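Long-range contacts in cell division control protein 45 cdc45 putative (Entamoeba histolytica, PDB 6CC2), which probably takes part in eukaryotic DNA replication as the Cdc45 component of the CMG (Cdc45-MCM-GINS) replicative helicase: residues C257-L261 with L271-I277; E276-L281 with Y332-L337. All coordinates share one frame. Numbering follows the deposited sequence.

Contact 1. Residues C257-L261 with L271-I277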
loop_
_atom_site.group_PDB
_atom_site.type_symbol
_atom_site.label_atom_id
_atom_site.label_comp_id
_atom_site.label_asym_id
_atom_site.label_seq_id
_atom_site.Cartn_x
_atom_site.Cartn_y
_atom_site.Cartn_z
ATOM N N CYS A 257 2.849 17.953 9.498
ATOM C CA CYS A 257 1.401 17.967 9.250
ATOM C C CYS A 257 1.112 17.063 8.060
ATOM O O CYS A 257 1.451 17.391 6.918
ATOM C CB CYS A 257 0.928 19.397 8.999
ATOM S SG CYS A 257 -0.853 19.514 8.772
ATOM N N GLN A 258 0.486 15.921 8.316
ATOM C CA GLN A 258 0.495 14.826 7.340
ATOM C C GLN A 258 -0.652 14.954 6.332
ATOM O O GLN A 258 -1.474 14.062 6.157
ATOM C CB GLN A 258 0.432 13.483 8.059
ATOM C CG GLN A 258 1.624 13.237 8.973
ATOM C CD GLN A 258 2.937 13.268 8.232
ATOM O OE1 GLN A 258 2.978 13.237 6.991
ATOM N NE2 GLN A 258 4.027 13.309 8.969
ATOM N N LEU A 259 -0.691 16.093 5.665
ATOM C CA LEU A 259 -1.546 16.245 4.482
ATOM C C LEU A 259 -0.792 15.692 3.279
ATOM O O LEU A 259 0.418 15.908 3.130
ATOM C CB LEU A 259 -1.914 17.704 4.256
ATOM C CG LEU A 259 -2.761 18.360 5.347
ATOM C CD1 LEU A 259 -2.972 19.825 5.000
ATOM C CD2 LEU A 259 -4.108 17.645 5.497
HETATM N N MSE A 260 -1.500 14.949 2.447
HETATM C CA MSE A 260 -0.868 14.207 1.354
HETATM C C MSE A 260 -0.076 15.078 0.406
HETATM O O MSE A 260 -0.640 15.976 -0.260
HETATM C CB MSE A 260 -1.980 13.459 0.539
HETATM C CG MSE A 260 -1.443 12.820 -0.716
HETATM SE SE MSE A 260 -2.856 11.793 -1.626
HETATM C CE MSE A 260 -4.248 13.074 -1.739
ATOM N N LEU A 261 1.237 14.838 0.341
ATOM C CA LEU A 261 2.143 15.489 -0.594
ATOM C C LEU A 261 2.108 17.017 -0.512
ATOM O O LEU A 261 2.416 17.693 -1.483
ATOM C CB LEU A 261 1.857 15.031 -2.032
ATOM C CG LEU A 261 2.237 13.580 -2.310
ATOM C CD1 LEU A 261 1.846 13.219 -3.749
ATOM C CD2 LEU A 261 3.714 13.339 -2.113
ATOM N N LEU A 271 -5.088 19.563 1.049
ATOM C CA LEU A 271 -6.098 19.428 2.095
ATOM C C LEU A 271 -7.356 18.752 1.577
ATOM O O LEU A 271 -7.907 17.867 2.234
ATOM C CB LEU A 271 -6.435 20.805 2.675
ATOM C CG LEU A 271 -7.478 20.856 3.778
ATOM C CD1 LEU A 271 -7.105 19.982 4.948
ATOM C CD2 LEU A 271 -7.671 22.303 4.226
ATOM N N PHE A 272 -7.810 19.136 0.386
ATOM C CA PHE A 272 -9.060 18.584 -0.145
ATOM C C PHE A 272 -8.939 17.098 -0.456
ATOM O O PHE A 272 -9.941 16.383 -0.408
ATOM C CB PHE A 272 -9.472 19.357 -1.399
ATOM C CG PHE A 272 -10.897 19.085 -1.843
ATOM C CD1 PHE A 272 -11.953 19.739 -1.246
ATOM C CD2 PHE A 272 -11.150 18.172 -2.838
ATOM C CE1 PHE A 272 -13.246 19.492 -1.645
ATOM C CE2 PHE A 272 -12.458 17.911 -3.246
ATOM C CZ PHE A 272 -13.497 18.576 -2.643
ATOM N N HIS A 273 -7.749 16.606 -0.759
ATOM C CA HIS A 273 -7.555 15.215 -1.167
ATOM C C HIS A 273 -6.987 14.316 -0.075
ATOM O O HIS A 273 -6.729 13.136 -0.335
ATOM C CB HIS A 273 -6.668 15.173 -2.404
ATOM C CG HIS A 273 -7.320 15.776 -3.606
ATOM N ND1 HIS A 273 -7.310 17.136 -3.857
ATOM C CD2 HIS A 273 -8.037 15.214 -4.616
ATOM C CE1 HIS A 273 -7.985 17.381 -4.967
ATOM N NE2 HIS A 273 -8.443 16.238 -5.441
ATOM N N THR A 274 -6.783 14.829 1.130
ATOM C CA THR A 274 -6.371 14.005 2.266
ATOM C C THR A 274 -7.640 13.377 2.858
ATOM O O THR A 274 -8.465 14.053 3.466
ATOM C CB THR A 274 -5.609 14.831 3.289
ATOM O OG1 THR A 274 -4.435 15.398 2.654
ATOM C CG2 THR A 274 -5.174 13.968 4.460
ATOM N N ARG A 275 -7.788 12.062 2.657
ATOM C CA ARG A 275 -9.088 11.441 2.762
ATOM C C ARG A 275 -9.671 11.514 4.162
ATOM O O ARG A 275 -10.870 11.772 4.317
ATOM C CB ARG A 275 -9.006 9.988 2.280
ATOM C CG ARG A 275 -8.566 9.928 0.845
ATOM C CD ARG A 275 -8.465 8.517 0.297
ATOM N NE ARG A 275 -7.847 8.557 -1.023
ATOM C CZ ARG A 275 -7.562 7.483 -1.757
ATOM N NH1 ARG A 275 -7.844 6.264 -1.300
ATOM N NH2 ARG A 275 -6.978 7.632 -2.938
ATOM N N GLU A 276 -8.871 11.214 5.180
ATOM C CA GLU A 276 -9.430 11.195 6.531
ATOM C C GLU A 276 -9.818 12.595 6.972
ATOM O O GLU A 276 -10.830 12.782 7.646
ATOM C CB GLU A 276 -8.424 10.598 7.524
ATOM C CG GLU A 276 -8.928 10.654 8.979
ATOM C CD GLU A 276 -8.012 9.943 9.965
ATOM O OE1 GLU A 276 -7.474 8.867 9.621
ATOM O OE2 GLU A 276 -7.831 10.464 11.086
ATOM N N ILE A 277 -9.037 13.593 6.556
ATOM C CA ILE A 277 -9.319 14.974 6.961
ATOM C C ILE A 277 -10.520 15.508 6.211
ATOM O O ILE A 277 -11.433 16.091 6.799
ATOM C CB ILE A 277 -8.060 15.839 6.720
ATOM C CG1 ILE A 277 -6.850 15.197 7.374
ATOM C CG2 ILE A 277 -8.267 17.239 7.220
ATOM C CD1 ILE A 277 -7.001 14.874 8.842
#
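Leu259 reaches alongside the helix-to-helix joint at Thr274, its CD2 lying 3.8 Å from Leu271 CD1 and 4.1 Å from Ile277 CG1. The arrangement is a loop, entered from strand 251-257 through an inverse gamma turn centred on Gln258, folded back against the junction of two consecutive helices, 267-273 and 275-281. The branched leucine suits its place: it is buried, bridging one apolar residue from each helix, and Phe321 of helix 315-331 also touches it.

Beside this greasy patch runs one directional bond. Thr274 occupies the N-cap position of helix 275-281, yet its side chain makes no capping bond there; its hydroxyl serves instead as a receiver for the loop, while also being hydrogen-bonded to the carbonyl of Ser270, one turn back. A threonine suits the place because its short side chain holds a hydroxyl close to the backbone, and its CA-to-CB bond points toward the loop, where the CA atoms of Met260 and Thr274, 5.6 Å apart, form the closest CA pair of the two segments.

Met260, modelled as selenomethionine, extends its flexible side chain beside His273 and also touches Asn404 of helix 393-417; the imidazole ND1 is engaged by the carbonyl of Asp269. The one hydrogen bond across the two segments runs from Met260 N to Thr274 OG1, 3.0 Å long and nearly straight at 162°.

Contact 2. Residues E276-L281 with Y332-L337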
loop_
_atom_site.group_PDB
_atom_site.type_symbol
_atom_site.label_atom_id
_atom_site.label_comp_id
_atom_site.label_asym_id
_atom_site.label_seq_id
_atom_site.Cartn_x
_atom_site.Cartn_y
_atom_site.Cartn_z
ATOM N N GLU A 276 -8.871 11.214 5.180
ATOM C CA GLU A 276 -9.430 11.195 6.531
ATOM C C GLU A 276 -9.818 12.595 6.972
ATOM O O GLU A 276 -10.830 12.782 7.646
ATOM C CB GLU A 276 -8.424 10.598 7.524
ATOM C CG GLU A 276 -8.928 10.654 8.979
ATOM C CD GLU A 276 -8.012 9.943 9.965
ATOM O OE1 GLU A 276 -7.474 8.867 9.621
ATOM O OE2 GLU A 276 -7.831 10.464 11.086
ATOM N N ILE A 277 -9.037 13.593 6.556
ATOM C CA ILE A 277 -9.319 14.974 6.961
ATOM C C ILE A 277 -10.520 15.508 6.211
ATOM O O ILE A 277 -11.433 16.091 6.799
ATOM C CB ILE A 277 -8.060 15.839 6.720
ATOM C CG1 ILE A 277 -6.850 15.197 7.374
ATOM C CG2 ILE A 277 -8.267 17.239 7.220
ATOM C CD1 ILE A 277 -7.001 14.874 8.842
ATOM N N ALA A 278 -10.560 15.288 4.891
ATOM C CA ALA A 278 -11.721 15.729 4.112
ATOM C C ALA A 278 -13.011 15.108 4.624
ATOM O O ALA A 278 -14.055 15.777 4.704
ATOM C CB ALA A 278 -11.505 15.387 2.641
ATOM N N SER A 279 -12.965 13.831 5.005
ATOM C CA SER A 279 -14.153 13.174 5.524
ATOM C C SER A 279 -14.626 13.828 6.820
ATOM O O SER A 279 -15.817 14.016 7.024
ATOM C CB SER A 279 -13.876 11.688 5.757
ATOM O OG SER A 279 -13.593 11.035 4.530
ATOM N N LYS A 280 -13.695 14.158 7.707
ATOM C CA LYS A 280 -14.048 14.733 8.994
ATOM C C LYS A 280 -14.468 16.187 8.878
ATOM O O LYS A 280 -15.266 16.651 9.686
ATOM C CB LYS A 280 -12.876 14.590 9.960
ATOM C CG LYS A 280 -12.667 13.154 10.406
ATOM C CD LYS A 280 -11.450 12.989 11.304
ATOM C CE LYS A 280 -11.386 11.565 11.853
ATOM N NZ LYS A 280 -10.225 11.360 12.754
ATOM N N LEU A 281 -13.939 16.914 7.897
ATOM C CA LEU A 281 -14.375 18.283 7.662
ATOM C C LEU A 281 -15.672 18.363 6.876
ATOM O O LEU A 281 -16.242 19.452 6.773
ATOM C CB LEU A 281 -13.292 19.064 6.927
ATOM C CG LEU A 281 -11.983 19.305 7.667
ATOM C CD1 LEU A 281 -10.960 19.924 6.736
ATOM C CD2 LEU A 281 -12.211 20.190 8.880
ATOM N N TYR A 332 -12.507 18.792 15.345
ATOM C CA TYR A 332 -12.978 17.711 14.500
ATOM C C TYR A 332 -12.274 16.394 14.771
ATOM O O TYR A 332 -12.463 15.428 14.010
ATOM C CB TYR A 332 -12.797 18.082 13.019
ATOM C CG TYR A 332 -13.617 19.275 12.573
ATOM C CD1 TYR A 332 -14.965 19.141 12.272
ATOM C CD2 TYR A 332 -13.034 20.529 12.432
ATOM C CE1 TYR A 332 -15.720 20.232 11.865
ATOM C CE2 TYR A 332 -13.776 21.621 12.018
ATOM C CZ TYR A 332 -15.120 21.466 11.737
ATOM O OH TYR A 332 -15.860 22.550 11.326
ATOM N N HIS A 333 -11.410 16.339 15.780
ATOM C CA HIS A 333 -10.758 15.099 16.213
ATOM C C HIS A 333 -9.981 14.411 15.088
ATOM O O HIS A 333 -10.215 13.252 14.739
ATOM C CB HIS A 333 -11.795 14.154 16.828
ATOM C CG HIS A 333 -12.553 14.760 17.970
ATOM N ND1 HIS A 333 -13.844 15.223 17.845
ATOM C CD2 HIS A 333 -12.188 15.000 19.252
ATOM C CE1 HIS A 333 -14.248 15.711 19.004
ATOM N NE2 HIS A 333 -13.262 15.589 19.875
ATOM N N PHE A 334 -9.019 15.141 14.533
ATOM C CA PHE A 334 -7.977 14.528 13.717
ATOM C C PHE A 334 -6.606 14.971 14.225
ATOM O O PHE A 334 -5.734 15.402 13.470
ATOM C CB PHE A 334 -8.149 14.799 12.210
ATOM C CG PHE A 334 -8.365 16.253 11.828
ATOM C CD1 PHE A 334 -7.297 17.107 11.658
ATOM C CD2 PHE A 334 -9.643 16.732 11.565
ATOM C CE1 PHE A 334 -7.485 18.418 11.277
ATOM C CE2 PHE A 334 -9.848 18.035 11.180
ATOM C CZ PHE A 334 -8.765 18.894 11.032
ATOM N N GLU A 335 -6.386 14.784 15.532
ATOM C CA GLU A 335 -5.107 15.149 16.135
ATOM C C GLU A 335 -3.960 14.314 15.603
ATOM O O GLU A 335 -2.807 14.761 15.655
ATOM C CB GLU A 335 -5.186 14.991 17.656
ATOM C CG GLU A 335 -6.228 15.874 18.344
ATOM C CD GLU A 335 -7.627 15.258 18.346
ATOM O OE1 GLU A 335 -7.854 14.245 17.644
ATOM O OE2 GLU A 335 -8.503 15.794 19.057
ATOM N N ASN A 336 -4.243 13.094 15.123
ATOM C CA ASN A 336 -3.219 12.257 14.490
ATOM C C ASN A 336 -2.764 12.811 13.146
ATOM O O ASN A 336 -1.937 12.185 12.473
ATOM C CB ASN A 336 -3.715 10.830 14.286
ATOM C CG ASN A 336 -3.642 10.003 15.544
ATOM O OD1 ASN A 336 -2.917 10.334 16.475
ATOM N ND2 ASN A 336 -4.405 8.920 15.577
ATOM N N LEU A 337 -3.296 13.952 12.716
ATOM C CA LEU A 337 -2.731 14.596 11.539
ATOM C C LEU A 337 -1.291 15.025 11.793
ATOM O O LEU A 337 -0.490 15.113 10.857
ATOM C CB LEU A 337 -3.576 15.792 11.146
ATOM C CG LEU A 337 -3.121 16.559 9.907
ATOM C CD1 LEU A 337 -3.123 15.680 8.681
ATOM C CD2 LEU A 337 -4.016 17.755 9.726
#
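Glu276, in the first turn of helix 275-281, pairs with Lys280, one turn later: Glu276 OE2 forms a salt bridge of 3.1 Å with Lys280 NZ. Ile277 is buried: its CG2 sits over the ring of Phe334, 4.2 Å from the centroid and 11° off the normal, a CH-pi contact, while its CD1 packs 3.6 Å from Phe334 CB and 4.0 Å from Leu337 CD1. A beta-branched isoleucine offers methyls to both partners at once.

Lys280 is long enough to cross the gap. Its aliphatic stem passes the edge of the Phe334 ring, and NZ donates a 2.7 Å hydrogen bond to His333 O. His333 is the first residue to leave helical geometry after helix 315-331, with positive phi. The ammonium group thus has two acceptors, His333 O and Glu276 OE2. Leu281 closes the segment with CD2 over the face of Tyr332, 3.9 Å from the ring centroid, and 3.9 Å from Phe334 CE2.

Phe334 also touches Met325, Tyr328 and Ser329 of helix 315-331, so it packs against both helices. Tyr332 and Phe334 supply most of the linker's buried surface, and the 3-10 segment 335-337 adds Leu337. The whole is a helix packed on the linker between a helix and a strand, here helix 315-331 and strand 338-344, within the Cdc45 fold.

In the fold
Helix 275-281 is common to both contacts, and Ile277 belongs to both. The centres lie about 9 Å apart. Leu337 O accepts a probable 2.8 Å hydrogen bond from Gln258 N, and Leu337 CD1 packs 3.9 Å from Leu259 CD2, so the two loops join directly. Both contacts are partly buried, but contact 1 is nearer the chain centre (about 16 Å against 21 Å, centre to centre) and has no exposed touching residue; its polar part is a backbone amide with a hydroxyl. Contact 2 buries more area, relies on aromatic faces, and places a charged pair at its margin.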